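Local structure of N-acetylglucosaminidase (Ostrinia furnacalis, 3OZP) at residues L193-R198 with A500-Q505. The protein removes single beta-linked N-acetylglucosamine units from the non-reducing ends of chitooligosaccharides, preferring shorter substrates, and acts as a homodimer. Sequence-based numbering, arbitrary orientation.
Sequences LLDTAR and ALWSEQ. With OAN (O-(2-acetamido-2-deoxy D-glucopyranosylidene) amino-N-phenylcarbamate), chain B.
Asp195 turns its carboxylate toward Ser503, across from its own strand. Asp195 OD1 takes Ser503 N (3.0 Å) and Arg198 NH1 from opposite faces of the carboxylate plane. OD2 accepts from Ala197 N, an Asx turn, and from Arg198 N, which makes it an Asx motif; the two bonds fix the group's rotation. Ser503 OG adds a bond of 2.6 Å to a lone pair of Asp195 O. Asp195 ends strand 189-195 and Ser503 follows strand 494-501, the first and last strands of a (beta/alpha)8 barrel. The strands close the barrel in parallel, with Leu501 N bonded to Leu193 O and Asp195 N to Leu501 O. The loops beyond them line the sugar site of this family 20 hydrolase. Trp502 forms its floor: the sugar ring of the bound OAN lies over one face, and Leu193 CD2 sits over the other, 4.1 Å from the six-membered ring centroid. Asp195 OD1 meets the indole edge in plane. Arg198 bends at chi2 (56°) and runs alongside Glu504. Glu504 OE2 lies over the guanidinium face, 3.4 Å from Arg198 NH1, a salt bridge of charges alone. Both residues hold the sugar: Arg198 NH2 donates to OAN OAJ (2.7 Å), and OAN OAK donates to Glu504 OE2 (2.6 Å).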
ATOM      1  N   LEU A 193     -13.158  -7.331  -8.749  1.00 17.46           N
ATOM      2  CA  LEU A 193     -13.013  -8.673  -8.212  1.00 17.64           C
ATOM      3  C   LEU A 193     -12.114  -8.616  -6.984  1.00 17.54           C
ATOM      4  O   LEU A 193     -11.005  -8.069  -7.042  1.00 17.63           O
ATOM      5  CB  LEU A 193     -12.421  -9.635  -9.251  1.00 17.82           C
ATOM      6  CG  LEU A 193     -12.179 -11.092  -8.812  1.00 19.34           C
ATOM      7  CD1 LEU A 193     -12.242 -12.008 -10.002  1.00 20.43           C
ATOM      8  CD2 LEU A 193     -10.836 -11.272  -8.101  1.00 20.80           C
ATOM      9  N   LEU A 194     -12.602  -9.182  -5.881  1.00 17.20           N
ATOM     10  CA  LEU A 194     -11.795  -9.386  -4.684  1.00 16.58           C
ATOM     11  C   LEU A 194     -11.630 -10.874  -4.394  1.00 16.19           C
ATOM     12  O   LEU A 194     -12.606 -11.588  -4.163  1.00 16.11           O
ATOM     13  CB  LEU A 194     -12.416  -8.693  -3.470  1.00 16.99           C
ATOM     14  CG  LEU A 194     -11.484  -8.588  -2.254  1.00 17.37           C
ATOM     15  CD1 LEU A 194     -10.210  -7.837  -2.633  1.00 17.92           C
ATOM     16  CD2 LEU A 194     -12.179  -7.938  -1.066  1.00 18.88           C
ATOM     17  N   ASP A 195     -10.382 -11.320  -4.420  1.00 15.74           N
ATOM     18  CA  ASP A 195     -10.006 -12.687  -4.105  1.00 15.62           C
ATOM     19  C   ASP A 195      -9.781 -12.743  -2.591  1.00 15.87           C
ATOM     20  O   ASP A 195      -8.866 -12.110  -2.075  1.00 16.04           O
ATOM     21  CB  ASP A 195      -8.745 -13.029  -4.916  1.00 15.22           C
ATOM     22  CG  ASP A 195      -8.025 -14.292  -4.447  1.00 15.14           C
ATOM     23  OD1 ASP A 195      -6.910 -14.526  -4.966  1.00 14.85           O
ATOM     24  OD2 ASP A 195      -8.539 -15.046  -3.595  1.00 14.69           O
ATOM     25  N   THR A 196     -10.651 -13.451  -1.878  1.00 16.28           N
ATOM     26  CA  THR A 196     -10.536 -13.547  -0.414  1.00 16.56           C
ATOM     27  C   THR A 196     -10.176 -14.965   0.019  1.00 16.74           C
ATOM     28  O   THR A 196     -10.466 -15.383   1.155  1.00 17.17           O
ATOM     29  CB  THR A 196     -11.828 -13.106   0.313  1.00 16.44           C
ATOM     30  OG1 THR A 196     -12.893 -14.027   0.022  1.00 16.96           O
ATOM     31  CG2 THR A 196     -12.234 -11.691  -0.090  1.00 16.17           C
ATOM     32  N   ALA A 197      -9.537 -15.696  -0.890  1.00 16.69           N
ATOM     33  CA  ALA A 197      -9.150 -17.074  -0.633  1.00 16.99           C
ATOM     34  C   ALA A 197      -7.632 -17.229  -0.588  1.00 17.10           C
ATOM     35  O   ALA A 197      -7.105 -18.012   0.208  1.00 17.31           O
ATOM     36  CB  ALA A 197      -9.762 -17.993  -1.680  1.00 17.16           C
ATOM     37  N   ARG A 198      -6.928 -16.477  -1.431  1.00 16.86           N
ATOM     38  CA  ARG A 198      -5.468 -16.493  -1.407  1.00 16.72           C
ATOM     39  C   ARG A 198      -4.936 -15.779  -0.171  1.00 16.57           C
ATOM     40  O   ARG A 198      -3.849 -16.084   0.307  1.00 16.83           O
ATOM     41  CB  ARG A 198      -4.890 -15.900  -2.690  1.00 16.67           C
ATOM     42  CG  ARG A 198      -4.723 -16.915  -3.814  1.00 15.96           C
ATOM     43  CD  ARG A 198      -6.028 -17.652  -4.188  1.00 15.60           C
ATOM     44  NE  ARG A 198      -5.799 -18.471  -5.376  1.00 16.83           N
ATOM     45  CZ  ARG A 198      -5.914 -18.027  -6.626  1.00 16.77           C
ATOM     46  NH1 ARG A 198      -6.299 -16.773  -6.858  1.00 16.62           N
ATOM     47  NH2 ARG A 198      -5.655 -18.843  -7.647  1.00 15.46           N
ATOM     48  N   ALA A 500      -9.352  -6.656 -11.488  1.00 17.16           N
ATOM     49  CA  ALA A 500      -9.154  -7.893 -10.741  1.00 16.55           C
ATOM     50  C   ALA A 500      -8.071  -7.735  -9.684  1.00 16.15           C
ATOM     51  O   ALA A 500      -6.919  -7.445 -10.003  1.00 16.04           O
ATOM     52  CB  ALA A 500      -8.825  -9.035 -11.690  1.00 16.45           C
ATOM     53  N   LEU A 501      -8.450  -7.896  -8.418  1.00 16.07           N
ATOM     54  CA  LEU A 501      -7.463  -7.971  -7.348  1.00 15.80           C
ATOM     55  C   LEU A 501      -7.336  -9.403  -6.836  1.00 15.68           C
ATOM     56  O   LEU A 501      -8.022  -9.821  -5.896  1.00 15.61           O
ATOM     57  CB  LEU A 501      -7.761  -6.986  -6.206  1.00 15.89           C
ATOM     58  CG  LEU A 501      -6.781  -6.963  -5.018  1.00 15.58           C
ATOM     59  CD1 LEU A 501      -5.309  -6.821  -5.459  1.00 15.07           C
ATOM     60  CD2 LEU A 501      -7.170  -5.854  -4.041  1.00 15.89           C
ATOM     61  N   TRP A 502      -6.452 -10.147  -7.488  1.00 15.48           N
ATOM     62  CA  TRP A 502      -6.022 -11.445  -7.007  1.00 15.17           C
ATOM     63  C   TRP A 502      -5.138 -11.211  -5.788  1.00 15.15           C
ATOM     64  O   TRP A 502      -4.482 -10.170  -5.679  1.00 15.02           O
ATOM     65  CB  TRP A 502      -5.281 -12.190  -8.109  1.00 15.09           C
ATOM     66  CG  TRP A 502      -6.157 -12.398  -9.300  1.00 14.80           C
ATOM     67  CD1 TRP A 502      -6.090 -11.738 -10.487  1.00 14.94           C
ATOM     68  CD2 TRP A 502      -7.268 -13.299  -9.401  1.00 15.39           C
ATOM     69  NE1 TRP A 502      -7.077 -12.184 -11.334  1.00 15.91           N
ATOM     70  CE2 TRP A 502      -7.818 -13.140 -10.693  1.00 15.54           C
ATOM     71  CE3 TRP A 502      -7.849 -14.230  -8.526  1.00 14.91           C
ATOM     72  CZ2 TRP A 502      -8.914 -13.884 -11.141  1.00 15.65           C
ATOM     73  CZ3 TRP A 502      -8.943 -14.968  -8.966  1.00 15.80           C
ATOM     74  CH2 TRP A 502      -9.459 -14.796 -10.270  1.00 15.18           C
ATOM     75  N   SER A 503      -5.138 -12.166  -4.865  1.00 14.94           N
ATOM     76  CA  SER A 503      -4.655 -11.872  -3.523  1.00 14.97           C
ATOM     77  C   SER A 503      -3.514 -12.754  -3.039  1.00 15.00           C
ATOM     78  O   SER A 503      -3.318 -12.908  -1.832  1.00 14.77           O
ATOM     79  CB  SER A 503      -5.825 -11.886  -2.541  1.00 14.93           C
ATOM     80  OG  SER A 503      -6.775 -10.891  -2.900  1.00 15.24           O
ATOM     81  N   GLU A 504      -2.752 -13.320  -3.973  1.00 15.08           N
ATOM     82  CA  GLU A 504      -1.523 -14.019  -3.602  1.00 15.68           C
ATOM     83  C   GLU A 504      -0.607 -13.080  -2.822  1.00 15.95           C
ATOM     84  O   GLU A 504       0.151 -13.520  -1.955  1.00 16.10           O
ATOM     85  CB  GLU A 504      -0.795 -14.571  -4.831  1.00 15.41           C
ATOM     86  CG  GLU A 504      -1.512 -15.739  -5.517  1.00 15.85           C
ATOM     87  CD  GLU A 504      -2.493 -15.298  -6.603  1.00 16.45           C
ATOM     88  OE1 GLU A 504      -2.800 -14.089  -6.704  1.00 15.14           O
ATOM     89  OE2 GLU A 504      -2.964 -16.175  -7.356  1.00 17.38           O
ATOM     90  N   GLN A 505      -0.698 -11.786  -3.127  1.00 16.24           N
ATOM     91  CA  GLN A 505       0.144 -10.765  -2.508  1.00 16.59           C
ATOM     92  C   GLN A 505      -0.667  -9.543  -2.071  1.00 16.78           C
ATOM     93  O   GLN A 505      -0.190  -8.405  -2.138  1.00 16.78           O
ATOM     94  CB  GLN A 505       1.249 -10.343  -3.475  1.00 17.05           C
ATOM     95  CG  GLN A 505       2.197 -11.466  -3.865  1.00 17.83           C
ATOM     96  CD  GLN A 505       3.224 -11.013  -4.858  1.00 19.64           C
ATOM     97  OE1 GLN A 505       4.349 -10.682  -4.491  1.00 21.91           O
ATOM     98  NE2 GLN A 505       2.845 -10.975  -6.123  1.00 19.29           N
TER
HETATM   99  CAH OAN B   1      -8.538 -16.181 -14.345  1.00 20.90           C
HETATM  100  CAG OAN B   1      -7.213 -16.002 -13.605  1.00 21.67           C
HETATM  101  OAN OAN B   1      -6.663 -14.903 -13.576  1.00 20.94           O
HETATM  102  NAI OAN B   1      -6.722 -17.124 -13.033  1.00 22.52           N
HETATM  103  CAB OAN B   1      -5.473 -17.175 -12.238  1.00 23.28           C
HETATM  104  CAC OAN B   1      -5.801 -16.610 -10.834  1.00 22.00           C
HETATM  105  OAJ OAN B   1      -6.248 -17.668  -9.984  1.00 20.80           O
HETATM  106  CAD OAN B   1      -4.591 -15.932 -10.235  1.00 21.30           C
HETATM  107  OAK OAN B   1      -4.910 -15.445  -8.926  1.00 19.10           O
HETATM  108  CAE OAN B   1      -4.239 -14.794 -11.168  1.00 21.97           C
HETATM  109  CAF OAN B   1      -3.078 -13.979 -10.608  1.00 21.83           C
HETATM  110  OAM OAN B   1      -2.771 -12.899 -11.492  1.00 22.57           O
HETATM  111  OAL OAN B   1      -3.846 -15.341 -12.451  1.00 23.34           O
HETATM  112  CAA OAN B   1      -4.398 -16.520 -12.911  1.00 25.67           C
HETATM  113  NAY OAN B   1      -3.935 -17.091 -14.023  1.00 28.93           N
HETATM  114  OAQ OAN B   1      -2.849 -16.369 -14.729  1.00 34.83           O
HETATM  115  CAP OAN B   1      -1.735 -17.096 -15.043  1.00 38.02           C
HETATM  116  OAR OAN B   1      -1.831 -18.191 -15.603  1.00 39.65           O
HETATM  117  NAO OAN B   1      -0.539 -16.547 -14.758  1.00 40.40           N
HETATM  118  CAS OAN B   1       0.630 -17.135 -15.035  1.00 42.04           C
HETATM  119  CAT OAN B   1       1.165 -17.074 -16.326  1.00 42.34           C
HETATM  120  CAU OAN B   1       2.402 -17.664 -16.597  1.00 42.87           C
HETATM  121  CAV OAN B   1       3.111 -18.301 -15.576  1.00 43.16           C
HETATM  122  CAW OAN B   1       2.588 -18.351 -14.283  1.00 42.57           C
HETATM  123  CAX OAN B   1       1.351 -17.761 -14.012  1.00 42.35           C